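Local coordinates for protein acyl-CoA thioester hydrolase ybgC (Escherichia coli K-12, PDB 3GRH) that is a putative acyl-CoA thioesterase of the outer membrane, built on the pectinesterase beta-helix fold but neither binding pectin nor showing pectinesterase activity, at residues G151-N162 and Y177-I188. Sequence-based numbering, arbitrary orientation.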
ATOM      1  N   GLY A 151      10.187 -13.992  -8.644  1.00 13.55           N
ATOM      2  CA  GLY A 151      11.145 -14.988  -8.960  1.00 13.23           C
ATOM      3  C   GLY A 151      11.187 -15.462 -10.389  1.00 13.96           C
ATOM      4  O   GLY A 151      12.067 -16.292 -10.738  1.00 13.35           O
ATOM      5  N   MET A 152      10.231 -15.067 -11.188  1.00 13.77           N
ATOM      6  CA  MET A 152      10.097 -15.526 -12.557  1.00 13.60           C
ATOM      7  C   MET A 152      11.200 -14.967 -13.447  1.00 13.10           C
ATOM      8  O   MET A 152      11.789 -13.914 -13.201  1.00 13.75           O
ATOM      9  CB  MET A 152       8.691 -15.293 -13.095  1.00 15.05           C
ATOM     10  CG  MET A 152       8.476 -13.983 -13.663  1.00 13.69           C
ATOM     11  SD  MET A 152       6.733 -13.468 -13.800  1.00 14.71           S
ATOM     12  CE  MET A 152       6.207 -14.567 -15.091  1.00 16.90           C
ATOM     13  N   SER A 153      11.506 -15.727 -14.507  1.00 14.59           N
ATOM     14  CA  SER A 153      12.501 -15.308 -15.438  1.00 15.11           C
ATOM     15  C   SER A 153      12.033 -14.109 -16.235  1.00 15.51           C
ATOM     16  O   SER A 153      10.840 -13.952 -16.458  1.00 14.36           O
ATOM     17  CB  SER A 153      12.870 -16.428 -16.446  1.00 16.31           C
ATOM     18  OG  SER A 153      11.763 -16.856 -17.256  1.00 18.26           O
ATOM     19  N   PRO A 154      12.977 -13.241 -16.648  1.00 15.95           N
ATOM     20  CA  PRO A 154      12.558 -12.190 -17.573  1.00 14.41           C
ATOM     21  C   PRO A 154      11.883 -12.647 -18.812  1.00 14.13           C
ATOM     22  O   PRO A 154      10.914 -12.029 -19.248  1.00 12.50           O
ATOM     23  CB  PRO A 154      13.853 -11.416 -17.847  1.00 15.58           C
ATOM     24  CG  PRO A 154      14.690 -11.672 -16.588  1.00 16.42           C
ATOM     25  CD  PRO A 154      14.363 -13.056 -16.189  1.00 15.86           C
ATOM     26  N   ALA A 155      12.325 -13.740 -19.430  1.00 14.63           N
ATOM     27  CA  ALA A 155      11.613 -14.215 -20.603  1.00 14.86           C
ATOM     28  C   ALA A 155      10.149 -14.575 -20.376  1.00 14.35           C
ATOM     29  O   ALA A 155       9.293 -14.254 -21.208  1.00 14.94           O
ATOM     30  CB  ALA A 155      12.355 -15.397 -21.145  1.00 15.10           C
ATOM     31  N   ASP A 156       9.878 -15.291 -19.297  1.00 13.68           N
ATOM     32  CA  ASP A 156       8.506 -15.650 -18.888  1.00 15.27           C
ATOM     33  C   ASP A 156       7.707 -14.416 -18.550  1.00 14.46           C
ATOM     34  O   ASP A 156       6.565 -14.320 -18.937  1.00 14.57           O
ATOM     35  CB  ASP A 156       8.517 -16.615 -17.704  1.00 17.06           C
ATOM     36  CG  ASP A 156       8.949 -18.010 -18.096  1.00 22.38           C
ATOM     37  OD1 ASP A 156       9.195 -18.261 -19.318  1.00 26.11           O
ATOM     38  OD2 ASP A 156       9.052 -18.861 -17.171  1.00 28.36           O
ATOM     39  N   TRP A 157       8.329 -13.448 -17.884  1.00 13.25           N
ATOM     40  CA  TRP A 157       7.712 -12.145 -17.589  1.00 13.62           C
ATOM     41  C   TRP A 157       7.304 -11.400 -18.822  1.00 13.44           C
ATOM     42  O   TRP A 157       6.176 -10.959 -18.967  1.00 13.41           O
ATOM     43  CB  TRP A 157       8.648 -11.311 -16.733  1.00 13.94           C
ATOM     44  CG  TRP A 157       8.070 -10.027 -16.248  1.00 13.67           C
ATOM     45  CD1 TRP A 157       7.411  -9.806 -15.094  1.00 14.70           C
ATOM     46  CD2 TRP A 157       8.156  -8.785 -16.905  1.00 13.71           C
ATOM     47  NE1 TRP A 157       7.054  -8.504 -14.980  1.00 17.04           N
ATOM     48  CE2 TRP A 157       7.467  -7.842 -16.107  1.00 15.52           C
ATOM     49  CE3 TRP A 157       8.744  -8.348 -18.108  1.00 14.76           C
ATOM     50  CZ2 TRP A 157       7.410  -6.518 -16.451  1.00 15.01           C
ATOM     51  CZ3 TRP A 157       8.635  -7.045 -18.461  1.00 16.79           C
ATOM     52  CH2 TRP A 157       7.947  -6.150 -17.652  1.00 15.16           C
ATOM     53  N   ARG A 158       8.223 -11.295 -19.784  1.00 13.76           N
ATOM     54  CA  ARG A 158       7.925 -10.585 -21.022  1.00 14.42           C
ATOM     55  C   ARG A 158       6.782 -11.199 -21.787  1.00 13.60           C
ATOM     56  O   ARG A 158       5.969 -10.489 -22.352  1.00 14.70           O
ATOM     57  CB  ARG A 158       9.160 -10.562 -21.927  1.00 14.72           C
ATOM     58  CG  ARG A 158      10.220  -9.568 -21.518  1.00 17.65           C
ATOM     59  CD  ARG A 158      11.275  -9.361 -22.559  1.00 18.75           C
ATOM     60  NE  ARG A 158      12.040 -10.545 -22.851  1.00 22.77           N
ATOM     61  CZ  ARG A 158      13.169 -10.925 -22.254  1.00 21.37           C
ATOM     62  NH1 ARG A 158      13.747 -10.207 -21.294  1.00 21.46           N
ATOM     63  NH2 ARG A 158      13.739 -12.034 -22.671  1.00 24.66           N
ATOM     64  N   HIS A 159       6.724 -12.533 -21.794  1.00 13.17           N
ATOM     65  CA  HIS A 159       5.676 -13.239 -22.469  1.00 13.88           C
ATOM     66  C   HIS A 159       4.309 -12.963 -21.877  1.00 14.99           C
ATOM     67  O   HIS A 159       3.362 -12.598 -22.596  1.00 17.28           O
ATOM     68  CB  HIS A 159       5.966 -14.737 -22.506  1.00 14.30           C
ATOM     69  CG  HIS A 159       4.952 -15.470 -23.296  1.00 16.06           C
ATOM     70  ND1 HIS A 159       4.948 -15.444 -24.673  1.00 18.58           N
ATOM     71  CD2 HIS A 159       3.883 -16.210 -22.928  1.00 19.73           C
ATOM     72  CE1 HIS A 159       3.915 -16.133 -25.120  1.00 19.45           C
ATOM     73  NE2 HIS A 159       3.269 -16.629 -24.085  1.00 18.02           N
ATOM     74  N   ASP A 160       4.247 -12.994 -20.552  1.00 14.89           N
ATOM     75  CA  ASP A 160       2.998 -12.833 -19.809  1.00 14.55           C
ATOM     76  C   ASP A 160       2.517 -11.426 -19.785  1.00 13.07           C
ATOM     77  O   ASP A 160       1.295 -11.177 -19.795  1.00 13.39           O
ATOM     78  CB  ASP A 160       3.174 -13.354 -18.394  1.00 15.38           C
ATOM     79  CG  ASP A 160       3.236 -14.882 -18.324  1.00 17.76           C
ATOM     80  OD1 ASP A 160       3.333 -15.547 -19.389  1.00 25.16           O
ATOM     81  OD2 ASP A 160       3.340 -15.367 -17.184  1.00 21.33           O
ATOM     82  N   VAL A 161       3.438 -10.455 -19.689  1.00 11.79           N
ATOM     83  CA  VAL A 161       3.100  -9.012 -19.605  1.00 12.82           C
ATOM     84  C   VAL A 161       2.839  -8.362 -20.963  1.00 12.91           C
ATOM     85  O   VAL A 161       1.923  -7.516 -21.072  1.00 13.67           O
ATOM     86  CB  VAL A 161       4.245  -8.276 -18.893  1.00 11.87           C
ATOM     87  CG1 VAL A 161       4.083  -6.779 -18.950  1.00 13.83           C
ATOM     88  CG2 VAL A 161       4.224  -8.714 -17.401  1.00 15.59           C
ATOM     89  N   ASN A 162       3.556  -8.819 -21.985  1.00 13.30           N
ATOM     90  CA  ASN A 162       3.500  -8.193 -23.315  1.00 14.41           C
ATOM     91  C   ASN A 162       3.185  -9.031 -24.478  1.00 18.88           C
ATOM     92  O   ASN A 162       4.018  -9.203 -25.352  1.00 17.61           O
ATOM     93  CB  ASN A 162       4.792  -7.446 -23.496  1.00 14.69           C
ATOM     94  CG  ASN A 162       4.760  -6.493 -24.674  1.00 16.05           C
ATOM     95  OD1 ASN A 162       3.709  -6.012 -25.048  1.00 18.48           O
ATOM     96  ND2 ASN A 162       5.933  -6.144 -25.181  1.00 17.10           N
ATOM     97  N   TYR A 177       7.747  -0.395 -18.826  1.00 15.21           N
ATOM     98  CA  TYR A 177       7.942  -1.730 -19.310  1.00 14.77           C
ATOM     99  C   TYR A 177       9.392  -1.974 -19.574  1.00 14.70           C
ATOM    100  O   TYR A 177       9.906  -3.018 -19.189  1.00 16.21           O
ATOM    101  CB  TYR A 177       7.142  -1.944 -20.554  1.00 15.26           C
ATOM    102  CG  TYR A 177       7.350  -3.297 -21.145  1.00 14.79           C
ATOM    103  CD1 TYR A 177       6.722  -4.407 -20.556  1.00 16.02           C
ATOM    104  CD2 TYR A 177       8.195  -3.492 -22.205  1.00 14.14           C
ATOM    105  CE1 TYR A 177       6.930  -5.666 -21.050  1.00 17.22           C
ATOM    106  CE2 TYR A 177       8.381  -4.726 -22.709  1.00 17.37           C
ATOM    107  CZ  TYR A 177       7.738  -5.810 -22.139  1.00 15.99           C
ATOM    108  OH  TYR A 177       8.022  -7.071 -22.723  1.00 19.20           O
ATOM    109  N   ASP A 178      10.055  -1.025 -20.219  1.00 15.52           N
ATOM    110  CA  ASP A 178      11.470  -1.208 -20.641  1.00 16.51           C
ATOM    111  C   ASP A 178      12.418  -1.328 -19.463  1.00 17.99           C
ATOM    112  O   ASP A 178      13.381  -2.066 -19.512  1.00 20.38           O
ATOM    113  CB  ASP A 178      11.888  -0.042 -21.504  1.00 17.48           C
ATOM    114  CG  ASP A 178      13.132  -0.287 -22.294  1.00 19.77           C
ATOM    115  OD1 ASP A 178      13.417  -1.432 -22.714  1.00 24.34           O
ATOM    116  OD2 ASP A 178      13.806   0.739 -22.497  1.00 23.51           O
ATOM    117  N   SER A 179      12.128  -0.651 -18.373  1.00 18.94           N
ATOM    118  CA  SER A 179      12.956  -0.784 -17.162  1.00 20.91           C
ATOM    119  C   SER A 179      12.975  -2.187 -16.577  1.00 22.82           C
ATOM    120  O   SER A 179      13.941  -2.605 -15.897  1.00 25.24           O
ATOM    121  CB  SER A 179      12.535   0.223 -16.067  1.00 20.73           C
ATOM    122  OG  SER A 179      11.266  -0.069 -15.484  1.00 24.72           O
ATOM    123  N   CYS A 180      11.945  -2.949 -16.862  1.00 22.83           N
ATOM    124  CA  CYS A 180      11.861  -4.316 -16.385  1.00 22.96           C
ATOM    125  C   CYS A 180      12.368  -5.305 -17.445  1.00 22.46           C
ATOM    126  O   CYS A 180      13.009  -6.300 -17.134  1.00 24.51           O
ATOM    127  CB  CYS A 180      10.427  -4.623 -16.112  1.00 21.54           C
ATOM    128  SG  CYS A 180       9.674  -3.556 -14.830  1.00 26.10           S
ATOM    129  N   GLN A 181      12.032  -5.050 -18.698  1.00 23.30           N
ATOM    130  CA  GLN A 181      12.135  -6.063 -19.732  1.00 23.95           C
ATOM    131  C   GLN A 181      13.580  -6.226 -20.128  1.00 24.97           C
ATOM    132  O   GLN A 181      13.969  -7.265 -20.619  1.00 26.20           O
ATOM    133  CB  GLN A 181      11.256  -5.721 -20.932  1.00 23.41           C
ATOM    134  CG  GLN A 181      11.713  -4.598 -21.834  1.00 22.83           C
ATOM    135  CD  GLN A 181      12.442  -5.034 -23.062  1.00 25.62           C
ATOM    136  OE1 GLN A 181      12.336  -6.183 -23.504  1.00 27.52           O
ATOM    137  NE2 GLN A 181      13.205  -4.122 -23.623  1.00 29.85           N
ATOM    138  N   SER A 182      14.354  -5.170 -19.917  1.00 26.33           N
ATOM    139  CA  SER A 182      15.781  -5.137 -20.196  1.00 27.24           C
ATOM    140  C   SER A 182      16.634  -5.985 -19.237  1.00 27.66           C
ATOM    141  O   SER A 182      17.792  -6.260 -19.505  1.00 26.71           O
ATOM    142  CB  SER A 182      16.222  -3.657 -20.110  1.00 28.46           C
ATOM    143  OG  SER A 182      15.556  -3.011 -19.040  1.00 32.46           O
ATOM    144  N   LYS A 183      16.072  -6.382 -18.099  1.00 26.86           N
ATOM    145  CA  LYS A 183      16.840  -7.100 -17.098  1.00 26.75           C
ATOM    146  C   LYS A 183      17.321  -8.413 -17.647  1.00 26.46           C
ATOM    147  O   LYS A 183      16.609  -9.102 -18.374  1.00 25.69           O
ATOM    148  CB  LYS A 183      16.020  -7.348 -15.831  1.00 27.55           C
ATOM    149  CG  LYS A 183      15.651  -6.081 -15.102  1.00 29.76           C
ATOM    150  CD  LYS A 183      14.740  -6.443 -13.903  1.00 28.50           C
ATOM    151  CE  LYS A 183      14.272  -5.226 -13.139  1.00 32.26           C
ATOM    152  NZ  LYS A 183      13.258  -5.658 -12.107  1.00 33.11           N
ATOM    153  N   ARG A 184      18.557  -8.737 -17.306  1.00 25.75           N
ATOM    154  CA  ARG A 184      19.169  -9.987 -17.720  1.00 25.99           C
ATOM    155  C   ARG A 184      19.533 -10.841 -16.491  1.00 24.99           C
ATOM    156  O   ARG A 184      20.275 -11.820 -16.598  1.00 25.65           O
ATOM    157  CB  ARG A 184      20.394  -9.691 -18.569  1.00 26.54           C
ATOM    158  CG  ARG A 184      20.096  -8.901 -19.838  1.00 29.93           C
ATOM    159  CD  ARG A 184      19.360  -9.726 -20.918  1.00 32.93           C
ATOM    160  NE  ARG A 184      18.280  -8.962 -21.568  1.00 35.36           N
ATOM    161  CZ  ARG A 184      17.543  -9.387 -22.599  1.00 35.15           C
ATOM    162  NH1 ARG A 184      17.758 -10.579 -23.153  1.00 37.13           N
ATOM    163  NH2 ARG A 184      16.585  -8.606 -23.095  1.00 35.89           N
ATOM    164  N   SER A 185      18.999 -10.465 -15.330  1.00 24.08           N
ATOM    165  CA  SER A 185      19.152 -11.241 -14.132  1.00 23.20           C
ATOM    166  C   SER A 185      18.319 -12.522 -14.222  1.00 21.74           C
ATOM    167  O   SER A 185      17.487 -12.681 -15.111  1.00 20.92           O
ATOM    168  CB  SER A 185      18.730 -10.420 -12.911  1.00 23.24           C
ATOM    169  OG  SER A 185      17.396  -9.894 -13.046  1.00 25.52           O
ATOM    170  N   ASP A 186      18.544 -13.428 -13.288  1.00 20.14           N
ATOM    171  CA  ASP A 186      17.866 -14.711 -13.278  1.00 19.95           C
ATOM    172  C   ASP A 186      16.365 -14.531 -13.030  1.00 18.64           C
ATOM    173  O   ASP A 186      15.529 -15.294 -13.552  1.00 16.92           O
ATOM    174  CB  ASP A 186      18.449 -15.555 -12.156  1.00 21.09           C
ATOM    175  CG  ASP A 186      18.118 -17.013 -12.298  1.00 25.70           C
ATOM    176  OD1 ASP A 186      19.065 -17.865 -12.262  1.00 33.92           O
ATOM    177  OD2 ASP A 186      16.908 -17.310 -12.454  1.00 34.86           O
ATOM    178  N   SER A 187      16.057 -13.536 -12.212  1.00 18.67           N
ATOM    179  CA  SER A 187      14.671 -13.270 -11.773  1.00 17.37           C
ATOM    180  C   SER A 187      14.351 -11.806 -12.021  1.00 16.12           C
ATOM    181  O   SER A 187      15.229 -10.940 -12.031  1.00 16.31           O
ATOM    182  CB  SER A 187      14.509 -13.665 -10.286  1.00 17.29           C
ATOM    183  OG  SER A 187      14.812 -15.037 -10.052  1.00 27.39           O
ATOM    184  N   ILE A 188      13.085 -11.496 -12.247  1.00 14.13           N
ATOM    185  CA  ILE A 188      12.709 -10.126 -12.554  1.00 15.04           C
ATOM    186  C   ILE A 188      12.651  -9.208 -11.324  1.00 15.75           C
ATOM    187  O   ILE A 188      12.842  -7.976 -11.445  1.00 16.21           O
ATOM    188  CB  ILE A 188      11.375 -10.165 -13.343  1.00 15.59           C
ATOM    189  CG1 ILE A 188      11.158  -8.876 -14.128  1.00 18.92           C
ATOM    190  CG2 ILE A 188      10.217 -10.557 -12.443  1.00 15.11           C
ATOM    191  CD1 ILE A 188      11.789  -8.932 -15.463  1.00 18.34           C
TER
HETATM  192  O   HOH W   1       8.844  -7.530 -25.003  1.00 37.27           O
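Trp157 illustrates how one indole can join a helix to two neighbours: Tyr177 and Cys180 of helix 174-181, and Ile188 in the loop beyond. Among the apolar contacts, Ile188 CG1 sits over a face of the five-membered ring, 3.9 Å from its centroid and 10° off the normal, while Val161 CG2, one turn on from Trp157 in helix 154-161, meets the opposite face. With CG anti to the backbone N (chi1 -174°), the indole reaches across until Trp157 CH2 comes within 3.3 Å of Cys180 CB. Its six-membered ring and the Tyr177 ring are nearly parallel but slid apart, centroids 5.2 Å away. Pro154 CG lies 3.3 Å from Ser185 O.

Polar contacts flank these apolar ones. Trp157 NE1 donates to Cys192 O, and Ile188 N to Met152 O (2.9 Å). Arg158, bent at chi3 (-63°), brings NH1 to 3.0 Å from Gln181 O, in the carbonyl plane; its guanidinium stacks flat on Arg184. A water bridges Asn162 ND2 and Tyr177 OH, while Asn162 OD1 accepts from Tyr167 N.

An alanine in place of Trp157 would probably open a gap between Ile188 and Val161 and leave Cys192 O without its indole donor. Cys180 is disulfide-bonded to Cys192 and touches Trp197 of strand 196-198; Trp157 and Val161 touch Tyr122 of strand 115-123. The chemistry implies an apolar interior tied to the beta-helix, with two like-charged arginines at its margin, where Gln181 O probably eases the charge on Arg158.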